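Alcohol dehydrogenase, zinc-containing (Thermotoga maritima, PDB 1VJ0) probably catalyses the oxidation of alcohols, or the reverse reduction, as a zinc-containing member of the medium-chain dehydrogenase family. Local coordinates at residues A[58-62]-A[63-67]; A[309-313]-A[314-318]. All blocks are in the same frame, centred on the assembly; numbering follows the deposited sequence.

Interaction 1: residues A[58-62]-A[63-67]; sequences DVHMF and RGEDP
Glu65 N reaches back to His60 O (3.0 Å) and Gly64 N to Met61 O (3.1 Å), ending helix 56-62 in a Schellman motif whose positive phi (83°) suits Gly64, since a CB there would press on the carbonyl O of the residue before. Glu65 OE1 lies in the plane of the His60 ring at its edge, 3.0 Å from CD2, a close contact in which the polarised ring C-H is likely to favour the carboxylate. Met61 and Asp66 run side by side, with Met61 CG 3.7 Å from Asp66 CB; Asp66 turns its carboxylate to Arg68 in a salt bridge. Phe62 CG stands anti to the backbone N (chi1 173°), which brings CE2 over one face of the Arg63 guanidinium, 4.0 Å from NH1, the planes 77° apart; Arg63 NE makes a salt bridge to Glu367 and NH1 a hydrogen bond to Asn27. With an alanine for Phe62, the guanidinium would probably lose the CE2 contact, and a gap would open beside Leu363 of helix 359-368. Water 1 bridges Met61 O and Asp66 N. Polar bonds thus close the helix end, while Met61 carries its apolar chain inward to His77, a zinc ligand.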
loop_
_atom_site.group_PDB
_atom_site.type_symbol
_atom_site.label_atom_id
_atom_site.label_comp_id
_atom_site.label_asym_id
_atom_site.label_seq_id
_atom_site.Cartn_x
_atom_site.Cartn_y
_atom_site.Cartn_z
ATOM N N ASP A 58 24.904 -21.731 -11.042
ATOM C CA ASP A 58 26.323 -22.069 -10.939
ATOM C C ASP A 58 26.773 -22.770 -12.234
ATOM O O ASP A 58 27.892 -22.560 -12.691
ATOM C CB ASP A 58 26.610 -22.930 -9.698
ATOM C CG ASP A 58 26.349 -22.207 -8.403
ATOM O OD1 ASP A 58 26.314 -20.947 -8.417
ATOM O OD2 ASP A 58 26.247 -22.805 -7.300
ATOM N N VAL A 59 25.883 -23.569 -12.824
ATOM C CA VAL A 59 26.164 -24.246 -14.063
ATOM C C VAL A 59 26.430 -23.260 -15.192
ATOM O O VAL A 59 27.409 -23.387 -15.911
ATOM C CB VAL A 59 25.009 -25.205 -14.458
ATOM C CG1 VAL A 59 25.216 -25.745 -15.855
ATOM C CG2 VAL A 59 24.901 -26.347 -13.433
ATOM N N HIS A 60 25.574 -22.268 -15.310
ATOM C CA HIS A 60 25.728 -21.261 -16.326
ATOM C C HIS A 60 26.993 -20.447 -16.161
ATOM O O HIS A 60 27.676 -20.167 -17.145
ATOM C CB HIS A 60 24.475 -20.397 -16.361
ATOM C CG HIS A 60 23.246 -21.217 -16.615
ATOM N ND1 HIS A 60 22.267 -21.412 -15.658
ATOM C CD2 HIS A 60 22.894 -21.981 -17.676
ATOM C CE1 HIS A 60 21.338 -22.221 -16.144
ATOM N NE2 HIS A 60 21.699 -22.585 -17.365
ATOM N N MET A 61 27.324 -20.136 -14.917
ATOM C CA MET A 61 28.559 -19.439 -14.615
ATOM C C MET A 61 29.770 -20.302 -14.970
ATOM O O MET A 61 30.703 -19.819 -15.595
ATOM C CB MET A 61 28.582 -19.033 -13.135
ATOM C CG MET A 61 27.581 -17.912 -12.705
ATOM S SD MET A 61 27.656 -17.754 -10.903
ATOM C CE MET A 61 25.927 -17.798 -10.438
ATOM N N PHE A 62 29.742 -21.584 -14.618
ATOM C CA PHE A 62 30.817 -22.524 -14.987
ATOM C C PHE A 62 31.044 -22.546 -16.501
ATOM O O PHE A 62 32.176 -22.679 -16.996
ATOM C CB PHE A 62 30.469 -23.953 -14.483
ATOM C CG PHE A 62 31.423 -25.018 -14.940
ATOM C CD1 PHE A 62 32.574 -25.274 -14.229
ATOM C CD2 PHE A 62 31.150 -25.791 -16.077
ATOM C CE1 PHE A 62 33.444 -26.262 -14.619
ATOM C CE2 PHE A 62 32.023 -26.768 -16.485
ATOM C CZ PHE A 62 33.186 -26.999 -15.773
ATOM N N ARG A 63 29.948 -22.434 -17.234
ATOM C CA ARG A 63 29.969 -22.557 -18.680
ATOM C C ARG A 63 30.398 -21.274 -19.392
ATOM O O ARG A 63 30.608 -21.284 -20.594
ATOM C CB ARG A 63 28.592 -22.993 -19.178
ATOM C CG ARG A 63 28.235 -24.427 -18.764
ATOM C CD ARG A 63 28.187 -25.373 -19.887
ATOM N NE ARG A 63 28.208 -26.783 -19.487
ATOM C CZ ARG A 63 29.246 -27.618 -19.622
ATOM N NH1 ARG A 63 30.424 -27.193 -20.093
ATOM N NH2 ARG A 63 29.118 -28.904 -19.262
ATOM N N GLY A 64 30.557 -20.194 -18.644
ATOM C CA GLY A 64 30.933 -18.914 -19.193
ATOM C C GLY A 64 29.778 -18.105 -19.773
ATOM O O GLY A 64 29.975 -17.319 -20.692
ATOM N N GLU A 65 28.580 -18.280 -19.247
ATOM C CA GLU A 65 27.389 -17.652 -19.815
ATOM C C GLU A 65 26.965 -16.397 -19.034
ATOM O O GLU A 65 26.160 -15.616 -19.539
ATOM C CB GLU A 65 26.238 -18.688 -19.877
ATOM C CG GLU A 65 26.459 -19.760 -20.936
ATOM C CD GLU A 65 25.563 -21.011 -20.858
ATOM O OE1 GLU A 65 24.843 -21.241 -19.860
ATOM O OE2 GLU A 65 25.604 -21.808 -21.835
ATOM N N ASP A 66 27.469 -16.198 -17.814
ATOM C CA ASP A 66 27.058 -15.054 -16.961
ATOM C C ASP A 66 28.109 -13.981 -17.119
ATOM O O ASP A 66 29.271 -14.208 -16.754
ATOM C CB ASP A 66 26.973 -15.479 -15.488
ATOM C CG ASP A 66 26.461 -14.364 -14.559
ATOM O OD1 ASP A 66 26.820 -13.172 -14.748
ATOM O OD2 ASP A 66 25.693 -14.610 -13.590
ATOM N N PRO A 67 27.752 -12.834 -17.687
ATOM C CA PRO A 67 28.758 -11.822 -17.982
ATOM C C PRO A 67 29.380 -11.171 -16.729
ATOM O O PRO A 67 30.375 -10.458 -16.856
ATOM C CB PRO A 67 27.988 -10.778 -18.836
ATOM C CG PRO A 67 26.556 -10.918 -18.422
ATOM C CD PRO A 67 26.400 -12.407 -18.103
HETATM O O HOH W 1 30.015 -17.190 -16.666
#

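Interaction 2: residues A[309-313]-A[314-318]; sequences KVYEW and LVLKN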
loop_
_atom_site.group_PDB
_atom_site.type_symbol
_atom_site.label_atom_id
_atom_site.label_comp_id
_atom_site.label_asym_id
_atom_site.label_seq_id
_atom_site.Cartn_x
_atom_site.Cartn_y
_atom_site.Cartn_z
ATOM N N LYS A 309 0.062 -10.039 -26.055
ATOM C CA LYS A 309 -1.191 -9.418 -26.425
ATOM C C LYS A 309 -1.549 -8.313 -25.419
ATOM O O LYS A 309 -2.115 -8.564 -24.359
ATOM C CB LYS A 309 -2.301 -10.453 -26.428
ATOM C CG LYS A 309 -2.099 -11.553 -27.430
ATOM C CD LYS A 309 -3.297 -12.461 -27.499
ATOM C CE LYS A 309 -2.949 -13.598 -28.495
ATOM N NZ LYS A 309 -4.050 -14.603 -28.604
ATOM N N VAL A 310 -1.232 -7.086 -25.788
ATOM C CA VAL A 310 -1.357 -5.979 -24.860
ATOM C C VAL A 310 -2.802 -5.704 -24.441
ATOM O O VAL A 310 -3.057 -5.478 -23.277
ATOM C CB VAL A 310 -0.742 -4.709 -25.429
ATOM C CG1 VAL A 310 -0.996 -3.501 -24.490
ATOM C CG2 VAL A 310 0.743 -4.955 -25.710
ATOM N N TYR A 311 -3.741 -5.658 -25.373
ATOM C CA TYR A 311 -5.111 -5.364 -24.992
ATOM C C TYR A 311 -5.720 -6.430 -24.078
ATOM O O TYR A 311 -6.273 -6.112 -23.013
ATOM C CB TYR A 311 -5.988 -5.204 -26.219
ATOM C CG TYR A 311 -7.407 -4.863 -25.904
ATOM C CD1 TYR A 311 -7.728 -3.597 -25.452
ATOM C CD2 TYR A 311 -8.444 -5.784 -26.106
ATOM C CE1 TYR A 311 -9.024 -3.238 -25.189
ATOM C CE2 TYR A 311 -9.784 -5.427 -25.834
ATOM C CZ TYR A 311 -10.041 -4.136 -25.366
ATOM O OH TYR A 311 -11.312 -3.672 -25.080
ATOM N N GLU A 312 -5.610 -7.680 -24.530
ATOM C CA GLU A 312 -6.236 -8.828 -23.903
ATOM C C GLU A 312 -5.598 -9.182 -22.598
ATOM O O GLU A 312 -6.289 -9.568 -21.669
ATOM C CB GLU A 312 -6.121 -10.065 -24.822
ATOM C CG GLU A 312 -6.879 -9.931 -26.116
ATOM C CD GLU A 312 -6.059 -9.404 -27.276
ATOM O OE1 GLU A 312 -5.034 -8.718 -27.122
ATOM O OE2 GLU A 312 -6.431 -9.721 -28.410
ATOM N N TRP A 313 -4.271 -9.074 -22.512
ATOM C CA TRP A 313 -3.570 -9.504 -21.305
ATOM C C TRP A 313 -3.266 -8.432 -20.301
ATOM O O TRP A 313 -3.143 -8.766 -19.145
ATOM C CB TRP A 313 -2.266 -10.231 -21.625
ATOM C CG TRP A 313 -2.498 -11.405 -22.429
ATOM C CD1 TRP A 313 -3.693 -12.011 -22.669
ATOM C CD2 TRP A 313 -1.514 -12.159 -23.145
ATOM N NE1 TRP A 313 -3.504 -13.089 -23.491
ATOM C CE2 TRP A 313 -2.179 -13.196 -23.801
ATOM C CE3 TRP A 313 -0.128 -12.069 -23.277
ATOM C CZ2 TRP A 313 -1.525 -14.127 -24.605
ATOM C CZ3 TRP A 313 0.523 -13.019 -24.111
ATOM C CH2 TRP A 313 -0.183 -14.014 -24.731
ATOM N N LEU A 314 -3.103 -7.181 -20.743
ATOM C CA LEU A 314 -2.869 -6.078 -19.819
ATOM C C LEU A 314 -4.058 -5.185 -19.625
ATOM O O LEU A 314 -4.538 -5.105 -18.521
ATOM C CB LEU A 314 -1.733 -5.174 -20.253
ATOM C CG LEU A 314 -0.347 -5.478 -19.773
ATOM C CD1 LEU A 314 0.616 -4.472 -20.481
ATOM C CD2 LEU A 314 -0.194 -5.429 -18.282
ATOM N N VAL A 315 -4.515 -4.518 -20.679
ATOM C CA VAL A 315 -5.511 -3.429 -20.526
ATOM C C VAL A 315 -6.889 -3.962 -20.105
ATOM O O VAL A 315 -7.466 -3.609 -19.018
ATOM C CB VAL A 315 -5.582 -2.585 -21.806
ATOM C CG1 VAL A 315 -6.670 -1.494 -21.711
ATOM C CG2 VAL A 315 -4.221 -2.018 -22.126
ATOM N N LEU A 316 -7.453 -4.812 -20.962
ATOM C CA LEU A 316 -8.796 -5.329 -20.695
ATOM C C LEU A 316 -8.817 -6.120 -19.366
ATOM O O LEU A 316 -9.817 -6.110 -18.589
ATOM C CB LEU A 316 -9.226 -6.232 -21.852
ATOM C CG LEU A 316 -10.648 -6.768 -21.745
ATOM C CD1 LEU A 316 -11.631 -5.597 -21.784
ATOM C CD2 LEU A 316 -10.905 -7.722 -22.911
ATOM N N LYS A 317 -7.726 -6.818 -19.108
ATOM C CA LYS A 317 -7.573 -7.502 -17.823
ATOM C C LYS A 317 -7.300 -6.623 -16.604
ATOM O O LYS A 317 -7.373 -7.107 -15.499
ATOM C CB LYS A 317 -6.475 -8.567 -17.939
ATOM C CG LYS A 317 -6.933 -9.838 -17.426
ATOM C CD LYS A 317 -5.901 -10.917 -17.530
ATOM C CE LYS A 317 -6.158 -11.809 -18.717
ATOM N NZ LYS A 317 -6.915 -12.994 -18.400
ATOM N N ASN A 318 -6.923 -5.353 -16.769
ATOM C CA ASN A 318 -6.467 -4.536 -15.657
ATOM C C ASN A 318 -5.445 -5.320 -14.792
ATOM O O ASN A 318 -5.493 -5.310 -13.545
ATOM C CB ASN A 318 -7.668 -3.995 -14.874
ATOM C CG ASN A 318 -7.360 -2.743 -14.061
ATOM O OD1 ASN A 318 -7.682 -1.624 -14.480
ATOM N ND2 ASN A 318 -6.794 -2.929 -12.859
#
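Leu316 lies over one face of the Tyr311 ring: its CB makes a CH-pi contact 4.2 Å from the ring centroid, 14° off the normal, while CD2 approaches Tyr311 CE2 at 3.9 Å and CD1 reaches the hydroxyl end. Tyr311 CG is anti to the backbone N (chi1 -178°), a torsion that swings the ring along the helix toward a residue five positions on, although the side chain sets out away from the following turn and only its end comes nearer. Val315 CB meets the same ring obliquely near CD1. The Trp313 indole receives Lys309 CB over the centre of one face, 3.7 Å above the plane, and its NE1 hydrogen-bonds to Glu286 OE2; Phe308 meets it edge-to-face. A broad aromatic suits this place, where Trp313 lies against Leu282 and Ser285 of helix 280-287. The backbone explains the spacing of Tyr311 and Leu316. Helix 310-315, in the coenzyme-domain half of the chain with its Rossmann-type parallel sheet, widens into a pi-type turn: Val310 O accepts from both Leu314 N and Val315 N (each 3.1 Å), and Leu316 N binds Tyr311 O at 2.7 Å, nearly straight on at a C=O...N angle of 166°. Asn318 then takes a positive phi in a Schellman motif. Trp313 O is buried without a polar partner, Lys317 CB packing 3.5 Å from it, while the bent lysine chain carries NZ to a hydrogen bond with Leu288 O. Tyr311 also packs on Val301 of the second subunit, and Asn318 OD1 accepts a hydrogen bond from Trp325 N of that subunit.

Overall arrangement
Both interactions are local, each finishing a short helix with a Schellman motif, and both are partly buried. Their centres lie about 36 Å apart and their nearest atoms about 24 Å, so they do not touch and share no element of structure. Interaction 1 falls in the GroES-like region, near the zinc bound by Cys55, and no other chain reaches it; its side chains are largely charged or polar on the outer side, with Met61 turned inward. Interaction 2 lies far from either metal site, its centre about 30 Å from that of the chain, where aromatic and aliphatic groups predominate and a second subunit packs against the helix. The glycine at the first helix end contrasts with an asparagine at the second.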